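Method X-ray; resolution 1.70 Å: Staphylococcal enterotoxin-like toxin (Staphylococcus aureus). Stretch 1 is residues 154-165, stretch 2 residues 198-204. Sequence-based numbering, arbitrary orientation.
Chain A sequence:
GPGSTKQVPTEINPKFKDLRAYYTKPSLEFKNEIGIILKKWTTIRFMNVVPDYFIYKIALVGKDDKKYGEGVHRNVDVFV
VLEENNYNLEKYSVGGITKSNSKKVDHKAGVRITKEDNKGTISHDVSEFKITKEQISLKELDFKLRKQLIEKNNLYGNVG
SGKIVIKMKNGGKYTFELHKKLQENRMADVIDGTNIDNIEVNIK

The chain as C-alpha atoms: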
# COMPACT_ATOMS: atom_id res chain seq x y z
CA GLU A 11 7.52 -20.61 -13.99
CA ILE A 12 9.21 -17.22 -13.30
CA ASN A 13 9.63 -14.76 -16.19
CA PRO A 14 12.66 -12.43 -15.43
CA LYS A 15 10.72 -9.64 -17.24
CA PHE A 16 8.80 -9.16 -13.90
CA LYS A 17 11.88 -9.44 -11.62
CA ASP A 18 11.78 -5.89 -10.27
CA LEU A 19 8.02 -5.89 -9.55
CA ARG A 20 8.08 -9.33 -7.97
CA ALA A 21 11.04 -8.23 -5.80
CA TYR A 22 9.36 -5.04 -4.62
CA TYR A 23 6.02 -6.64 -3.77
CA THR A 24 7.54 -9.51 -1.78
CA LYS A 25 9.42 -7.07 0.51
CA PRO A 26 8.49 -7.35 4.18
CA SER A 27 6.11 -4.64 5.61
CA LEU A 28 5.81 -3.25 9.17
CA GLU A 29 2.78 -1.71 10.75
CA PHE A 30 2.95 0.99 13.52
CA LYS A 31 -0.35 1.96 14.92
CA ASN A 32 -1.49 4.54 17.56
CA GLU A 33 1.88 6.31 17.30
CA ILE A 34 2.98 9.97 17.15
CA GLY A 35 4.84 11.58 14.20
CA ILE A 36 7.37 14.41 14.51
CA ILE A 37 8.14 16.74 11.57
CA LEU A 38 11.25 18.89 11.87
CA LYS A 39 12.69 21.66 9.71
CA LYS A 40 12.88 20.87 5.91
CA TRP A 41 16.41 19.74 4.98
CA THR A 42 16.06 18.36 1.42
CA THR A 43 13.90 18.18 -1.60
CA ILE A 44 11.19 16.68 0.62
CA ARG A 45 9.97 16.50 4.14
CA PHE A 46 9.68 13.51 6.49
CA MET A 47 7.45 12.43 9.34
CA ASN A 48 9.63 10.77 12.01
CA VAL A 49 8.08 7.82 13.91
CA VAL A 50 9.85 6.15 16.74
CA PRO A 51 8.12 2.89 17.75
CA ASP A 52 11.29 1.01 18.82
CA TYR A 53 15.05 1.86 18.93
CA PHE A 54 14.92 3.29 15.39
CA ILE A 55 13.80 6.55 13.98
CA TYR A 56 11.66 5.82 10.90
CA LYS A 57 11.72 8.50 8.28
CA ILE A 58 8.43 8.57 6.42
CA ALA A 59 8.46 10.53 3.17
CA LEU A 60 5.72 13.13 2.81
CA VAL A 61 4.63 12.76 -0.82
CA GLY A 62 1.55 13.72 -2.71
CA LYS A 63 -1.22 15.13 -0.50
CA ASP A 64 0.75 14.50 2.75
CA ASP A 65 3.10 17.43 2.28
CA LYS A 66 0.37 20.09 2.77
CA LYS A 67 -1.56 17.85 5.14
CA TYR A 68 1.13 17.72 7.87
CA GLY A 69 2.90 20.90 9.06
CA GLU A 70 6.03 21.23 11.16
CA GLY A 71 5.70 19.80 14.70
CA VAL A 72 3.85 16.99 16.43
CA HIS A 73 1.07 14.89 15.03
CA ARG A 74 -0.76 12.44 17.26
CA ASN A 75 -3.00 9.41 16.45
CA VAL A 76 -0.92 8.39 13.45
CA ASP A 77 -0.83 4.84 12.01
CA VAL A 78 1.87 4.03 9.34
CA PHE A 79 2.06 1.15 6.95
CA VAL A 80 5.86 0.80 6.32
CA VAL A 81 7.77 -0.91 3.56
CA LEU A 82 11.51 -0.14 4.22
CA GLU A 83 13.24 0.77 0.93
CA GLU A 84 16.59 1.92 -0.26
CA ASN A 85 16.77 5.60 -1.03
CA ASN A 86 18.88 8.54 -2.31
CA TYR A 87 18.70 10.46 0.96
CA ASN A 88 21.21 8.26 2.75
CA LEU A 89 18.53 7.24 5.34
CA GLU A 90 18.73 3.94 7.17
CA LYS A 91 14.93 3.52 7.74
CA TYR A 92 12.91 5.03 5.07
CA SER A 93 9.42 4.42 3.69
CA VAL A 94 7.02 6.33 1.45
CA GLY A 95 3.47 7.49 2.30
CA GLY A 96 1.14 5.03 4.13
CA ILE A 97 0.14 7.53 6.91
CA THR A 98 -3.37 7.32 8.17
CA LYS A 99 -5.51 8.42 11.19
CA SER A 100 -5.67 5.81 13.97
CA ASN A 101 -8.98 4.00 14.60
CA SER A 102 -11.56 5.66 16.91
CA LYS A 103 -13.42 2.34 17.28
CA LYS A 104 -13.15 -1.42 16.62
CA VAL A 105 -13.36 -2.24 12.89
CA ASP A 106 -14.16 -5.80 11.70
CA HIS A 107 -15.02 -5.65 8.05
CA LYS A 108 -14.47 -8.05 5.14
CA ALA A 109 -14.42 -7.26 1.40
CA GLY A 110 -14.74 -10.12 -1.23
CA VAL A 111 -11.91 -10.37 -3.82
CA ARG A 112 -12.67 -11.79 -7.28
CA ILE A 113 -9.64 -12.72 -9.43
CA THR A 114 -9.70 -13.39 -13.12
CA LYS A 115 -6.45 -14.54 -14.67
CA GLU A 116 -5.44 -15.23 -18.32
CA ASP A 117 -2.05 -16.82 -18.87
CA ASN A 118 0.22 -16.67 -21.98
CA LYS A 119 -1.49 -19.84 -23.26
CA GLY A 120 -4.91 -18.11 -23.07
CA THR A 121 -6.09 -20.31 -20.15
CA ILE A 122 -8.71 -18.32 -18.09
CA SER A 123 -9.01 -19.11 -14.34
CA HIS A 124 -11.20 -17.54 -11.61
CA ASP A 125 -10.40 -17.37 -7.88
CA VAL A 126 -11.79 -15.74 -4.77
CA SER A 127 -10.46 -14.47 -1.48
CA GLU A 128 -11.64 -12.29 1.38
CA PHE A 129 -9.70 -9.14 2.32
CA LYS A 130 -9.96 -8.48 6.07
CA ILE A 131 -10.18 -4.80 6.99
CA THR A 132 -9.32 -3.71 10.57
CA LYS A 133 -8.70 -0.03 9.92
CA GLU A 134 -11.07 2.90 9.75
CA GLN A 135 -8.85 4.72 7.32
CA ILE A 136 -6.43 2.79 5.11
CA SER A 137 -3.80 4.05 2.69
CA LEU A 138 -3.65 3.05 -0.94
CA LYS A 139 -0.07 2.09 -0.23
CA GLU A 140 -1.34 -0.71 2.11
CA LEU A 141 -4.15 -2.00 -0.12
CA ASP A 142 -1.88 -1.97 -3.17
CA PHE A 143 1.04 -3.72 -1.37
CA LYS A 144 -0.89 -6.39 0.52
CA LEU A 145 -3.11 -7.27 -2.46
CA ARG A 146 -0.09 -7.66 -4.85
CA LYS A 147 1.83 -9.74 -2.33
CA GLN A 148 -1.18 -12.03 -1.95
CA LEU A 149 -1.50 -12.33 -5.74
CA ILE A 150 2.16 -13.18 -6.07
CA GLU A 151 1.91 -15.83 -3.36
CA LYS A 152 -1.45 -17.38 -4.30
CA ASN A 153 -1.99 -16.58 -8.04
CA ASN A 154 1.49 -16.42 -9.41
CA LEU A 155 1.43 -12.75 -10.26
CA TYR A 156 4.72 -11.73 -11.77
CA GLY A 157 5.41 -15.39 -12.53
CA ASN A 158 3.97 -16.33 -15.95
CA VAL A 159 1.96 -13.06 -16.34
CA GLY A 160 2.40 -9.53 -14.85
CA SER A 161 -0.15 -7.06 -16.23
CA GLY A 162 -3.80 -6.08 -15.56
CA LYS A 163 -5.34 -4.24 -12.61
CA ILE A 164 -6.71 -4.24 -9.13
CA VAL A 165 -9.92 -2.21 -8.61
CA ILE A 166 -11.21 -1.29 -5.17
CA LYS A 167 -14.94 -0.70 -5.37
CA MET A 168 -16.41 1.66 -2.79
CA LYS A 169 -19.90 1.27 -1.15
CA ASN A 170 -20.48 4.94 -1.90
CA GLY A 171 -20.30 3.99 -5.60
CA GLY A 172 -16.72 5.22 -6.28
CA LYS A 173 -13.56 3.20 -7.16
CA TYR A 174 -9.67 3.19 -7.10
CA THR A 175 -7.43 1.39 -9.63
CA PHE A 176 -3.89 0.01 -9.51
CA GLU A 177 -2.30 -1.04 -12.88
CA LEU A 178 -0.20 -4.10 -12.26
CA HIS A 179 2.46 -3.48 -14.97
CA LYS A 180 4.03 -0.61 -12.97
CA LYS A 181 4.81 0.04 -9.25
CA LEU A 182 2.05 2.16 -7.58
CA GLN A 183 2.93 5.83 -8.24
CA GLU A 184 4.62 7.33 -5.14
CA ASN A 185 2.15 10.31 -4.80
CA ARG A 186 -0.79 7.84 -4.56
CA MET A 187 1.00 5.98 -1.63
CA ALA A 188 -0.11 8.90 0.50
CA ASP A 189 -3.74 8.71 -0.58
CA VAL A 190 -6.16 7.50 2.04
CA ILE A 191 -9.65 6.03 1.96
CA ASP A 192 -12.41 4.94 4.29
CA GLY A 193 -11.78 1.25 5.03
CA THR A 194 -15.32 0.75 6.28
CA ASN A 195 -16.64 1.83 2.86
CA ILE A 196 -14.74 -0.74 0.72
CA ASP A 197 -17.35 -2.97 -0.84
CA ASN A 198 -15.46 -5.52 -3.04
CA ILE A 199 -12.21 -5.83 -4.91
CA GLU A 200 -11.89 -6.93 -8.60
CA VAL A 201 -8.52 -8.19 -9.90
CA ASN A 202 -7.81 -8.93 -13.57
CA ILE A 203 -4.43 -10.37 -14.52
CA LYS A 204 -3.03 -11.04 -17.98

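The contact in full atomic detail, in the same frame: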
# COMPACT_ATOMS: atom_id res chain seq x y z
N ASN A 154 0.29 -16.51 -8.60
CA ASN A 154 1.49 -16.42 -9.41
C ASN A 154 1.66 -15.12 -10.19
O ASN A 154 2.30 -15.07 -11.26
CB ASN A 154 1.68 -17.67 -10.32
CG ASN A 154 3.12 -17.85 -10.75
OD1 ASN A 154 4.07 -17.51 -9.99
ND2 ASN A 154 3.33 -18.35 -11.99
N LEU A 155 1.15 -14.00 -9.62
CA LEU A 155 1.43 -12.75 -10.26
C LEU A 155 2.91 -12.52 -10.31
O LEU A 155 3.67 -12.82 -9.39
CB LEU A 155 0.76 -11.56 -9.53
CG LEU A 155 1.03 -10.19 -10.17
CD1 LEU A 155 0.17 -9.92 -11.36
CD2 LEU A 155 0.62 -9.23 -8.99
N TYR A 156 3.31 -11.99 -11.44
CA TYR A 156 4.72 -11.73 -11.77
C TYR A 156 5.52 -13.01 -11.95
O TYR A 156 6.74 -12.98 -11.87
CB TYR A 156 5.42 -10.74 -10.83
CG TYR A 156 4.66 -9.43 -10.69
CD1 TYR A 156 4.13 -8.76 -11.80
CD2 TYR A 156 4.46 -8.87 -9.40
CE1 TYR A 156 3.42 -7.54 -11.67
CE2 TYR A 156 3.76 -7.67 -9.26
CZ TYR A 156 3.20 -7.02 -10.35
OH TYR A 156 2.45 -5.81 -10.32
N GLY A 157 4.80 -14.09 -12.24
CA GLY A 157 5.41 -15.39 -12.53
C GLY A 157 5.42 -15.53 -14.04
O GLY A 157 6.33 -15.02 -14.70
N ASN A 158 4.34 -16.13 -14.55
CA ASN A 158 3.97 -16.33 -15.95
C ASN A 158 3.44 -15.03 -16.58
O ASN A 158 3.80 -14.69 -17.72
CB ASN A 158 2.85 -17.41 -16.02
CG ASN A 158 1.71 -17.21 -14.88
OD1 ASN A 158 1.75 -16.22 -14.11
ND2 ASN A 158 0.73 -18.14 -14.79
N VAL A 159 2.62 -14.27 -15.82
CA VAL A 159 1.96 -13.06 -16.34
C VAL A 159 2.07 -11.92 -15.30
O VAL A 159 2.13 -12.20 -14.08
CB VAL A 159 0.46 -13.25 -16.73
CG1 VAL A 159 0.28 -13.99 -18.11
CG2 VAL A 159 -0.35 -13.92 -15.62
N GLY A 160 2.11 -10.68 -15.77
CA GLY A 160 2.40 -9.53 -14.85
C GLY A 160 1.78 -8.20 -15.24
O GLY A 160 2.38 -7.18 -15.00
N SER A 161 0.57 -8.24 -15.82
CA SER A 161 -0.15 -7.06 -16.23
C SER A 161 -1.60 -7.21 -15.79
O SER A 161 -2.00 -8.31 -15.35
CB SER A 161 -0.03 -6.89 -17.77
OG SER A 161 -0.82 -5.78 -18.16
N GLY A 162 -2.36 -6.11 -15.86
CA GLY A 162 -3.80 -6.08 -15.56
C GLY A 162 -4.00 -5.05 -14.45
O GLY A 162 -3.26 -4.06 -14.38
N LYS A 163 -4.97 -5.30 -13.61
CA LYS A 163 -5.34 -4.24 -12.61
C LYS A 163 -6.03 -4.78 -11.38
O LYS A 163 -6.72 -5.81 -11.42
CB LYS A 163 -6.20 -3.18 -13.26
CG LYS A 163 -7.55 -3.67 -13.70
CD LYS A 163 -8.26 -2.62 -14.60
CE LYS A 163 -9.70 -3.04 -14.93
NZ LYS A 163 -9.88 -4.46 -15.39
N ILE A 164 -5.84 -4.05 -10.26
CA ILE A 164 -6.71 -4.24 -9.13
C ILE A 164 -7.68 -3.01 -9.01
O ILE A 164 -7.24 -1.84 -9.20
CB ILE A 164 -5.86 -4.26 -7.89
CG1 ILE A 164 -4.94 -5.50 -7.78
CG2 ILE A 164 -6.79 -4.11 -6.64
CD1 ILE A 164 -3.72 -5.09 -6.99
N VAL A 165 -8.95 -3.27 -8.77
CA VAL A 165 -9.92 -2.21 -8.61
C VAL A 165 -10.65 -2.38 -7.27
O VAL A 165 -11.28 -3.44 -6.99
CB VAL A 165 -10.97 -2.13 -9.80
CG1 VAL A 165 -12.02 -0.92 -9.65
CG2 VAL A 165 -10.27 -2.15 -11.20
N ASN A 198 -16.09 -4.32 -2.43
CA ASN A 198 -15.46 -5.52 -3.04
C ASN A 198 -14.27 -5.08 -3.90
O ASN A 198 -14.08 -3.89 -4.26
CB ASN A 198 -16.45 -6.42 -3.82
CG ASN A 198 -17.01 -5.75 -5.06
OD1 ASN A 198 -16.48 -5.88 -6.17
ND2 ASN A 198 -18.05 -4.97 -4.87
N ILE A 199 -13.47 -6.09 -4.26
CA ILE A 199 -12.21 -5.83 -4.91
C ILE A 199 -12.24 -6.75 -6.15
O ILE A 199 -12.59 -7.93 -5.99
CB ILE A 199 -11.06 -6.17 -3.98
CG1 ILE A 199 -11.09 -5.25 -2.77
CG2 ILE A 199 -9.71 -6.03 -4.72
CD1 ILE A 199 -10.09 -5.57 -1.77
N GLU A 200 -11.92 -6.19 -7.30
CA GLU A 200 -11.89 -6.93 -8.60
C GLU A 200 -10.46 -6.95 -9.16
O GLU A 200 -9.80 -5.92 -9.26
CB GLU A 200 -12.92 -6.36 -9.58
CG GLU A 200 -14.43 -6.77 -9.31
CD GLU A 200 -15.48 -5.80 -9.96
OE1 GLU A 200 -15.09 -4.83 -10.68
OE2 GLU A 200 -16.70 -6.01 -9.73
N VAL A 201 -9.94 -8.14 -9.50
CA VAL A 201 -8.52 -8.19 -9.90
C VAL A 201 -8.56 -8.87 -11.28
O VAL A 201 -9.26 -9.87 -11.42
CB VAL A 201 -7.69 -9.06 -8.94
CG1 VAL A 201 -6.25 -9.23 -9.43
CG2 VAL A 201 -7.60 -8.37 -7.54
N ASN A 202 -7.85 -8.30 -12.26
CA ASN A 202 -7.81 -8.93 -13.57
C ASN A 202 -6.36 -9.03 -13.99
O ASN A 202 -5.61 -8.05 -13.95
CB ASN A 202 -8.71 -8.18 -14.56
CG ASN A 202 -8.87 -8.95 -15.84
OD1 ASN A 202 -9.34 -10.08 -15.85
ND2 ASN A 202 -8.39 -8.38 -16.91
N ILE A 203 -5.89 -10.23 -14.34
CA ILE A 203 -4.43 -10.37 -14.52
C ILE A 203 -4.26 -10.97 -15.89
O ILE A 203 -5.00 -11.90 -16.21
CB ILE A 203 -3.85 -11.32 -13.47
CG1 ILE A 203 -3.85 -10.69 -12.06
CG2 ILE A 203 -2.40 -11.77 -13.75
CD1 ILE A 203 -3.56 -11.82 -11.09
N LYS A 204 -3.28 -10.46 -16.64
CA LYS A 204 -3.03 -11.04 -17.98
C LYS A 204 -1.61 -10.86 -18.46
O LYS A 204 -0.76 -10.24 -17.77
CB LYS A 204 -4.07 -10.55 -19.01
CG LYS A 204 -3.98 -9.12 -19.45
CD LYS A 204 -5.18 -8.82 -20.33
CE LYS A 204 -6.40 -8.39 -19.50
NZ LYS A 204 -6.13 -7.15 -18.63
OXT LYS A 204 -1.26 -11.39 -19.56
O HOH W 1 1.74 -10.24 -18.47

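The C-terminal strand, 198-203, runs antiparallel to strand 162-165, and the backbone supplies most of the polar attachment. Three pairs exchange two hydrogen bonds each. Val-165 N donates to Glu-200 O and Glu-200 N to Val-165 O, both at 2.8 Å; Lys-163 N reaches Asn-202 O at 2.8 Å, and Asn-202 N returns to Lys-163 O at 2.9 Å. At the C-terminal end, Lys-204 N binds Ser-161 O at 2.8 Å, while Ser-161 N meets Lys-204 O at 3.1 Å with a more bent angle. A water extends this end, accepting from Gly-160 N (2.8 Å) and donating to Lys-204 O (2.6 Å).

Side chains then sort by face. Ile-164 and Val-201, a non-hydrogen-bonded pair, share the buried apolar face. Ile-164 adopts m at chi1 and t at chi2, and packs against two neighbours: CG1 lies 3.9 Å from Val-201 CG2, and CG2 lies 4.0 Å from Ile-199 CG2. Beta-branched residues suit these positions, being at ease with extended backbone angles and filling space close to the sheet.

The other face carries Lys-163, Val-165, Glu-200 and Asn-202, and is more mixed. Val-165, with chi1 t, is buried, whereas its three companions remain partly exposed. Lys-163 leaves the backbone with chi1 p, runs through two t torsions and turns at chi4 (m), bringing NZ to 4.0 Å from Asn-202 CB, so the end of the chain, not its aliphatic stem, comes nearest its neighbour.

Gly-162 is the strictest position. Its phi/psi of 123/-148 would jam a CB against the preceding carbonyl oxygen, and an ideal CB would also sit 1.9 Å from Asn-202 O. Without one, Gly-162 CA approaches Asn-202 O to 3.1 Å in a CA-H...O contact, and the Gly-162 and Ile-203 CA atoms lie 4.5 Å apart.

Ile-203 anchors the loop preceding the strand. In the m, t rotamer, it presents CG2 to both Val-159 CG2 (3.5 Å) and Leu-155 CD1 (4.0 Å). Val-159 points toward the partner stretch with chi1 m; Leu-155 starts sideways, but its t, p rotamer carries its end nearer. The loop is shaped for this by a type II turn from Asn-154 to Gly-157, closed by Gly-157 N to Asn-154 O at 2.9 Å, and by Tyr-156 N binding Val-159 O at 2.9 Å. Asn-158, chi1 p, folds OD1 back to accept from Val-159 N at 2.7 Å.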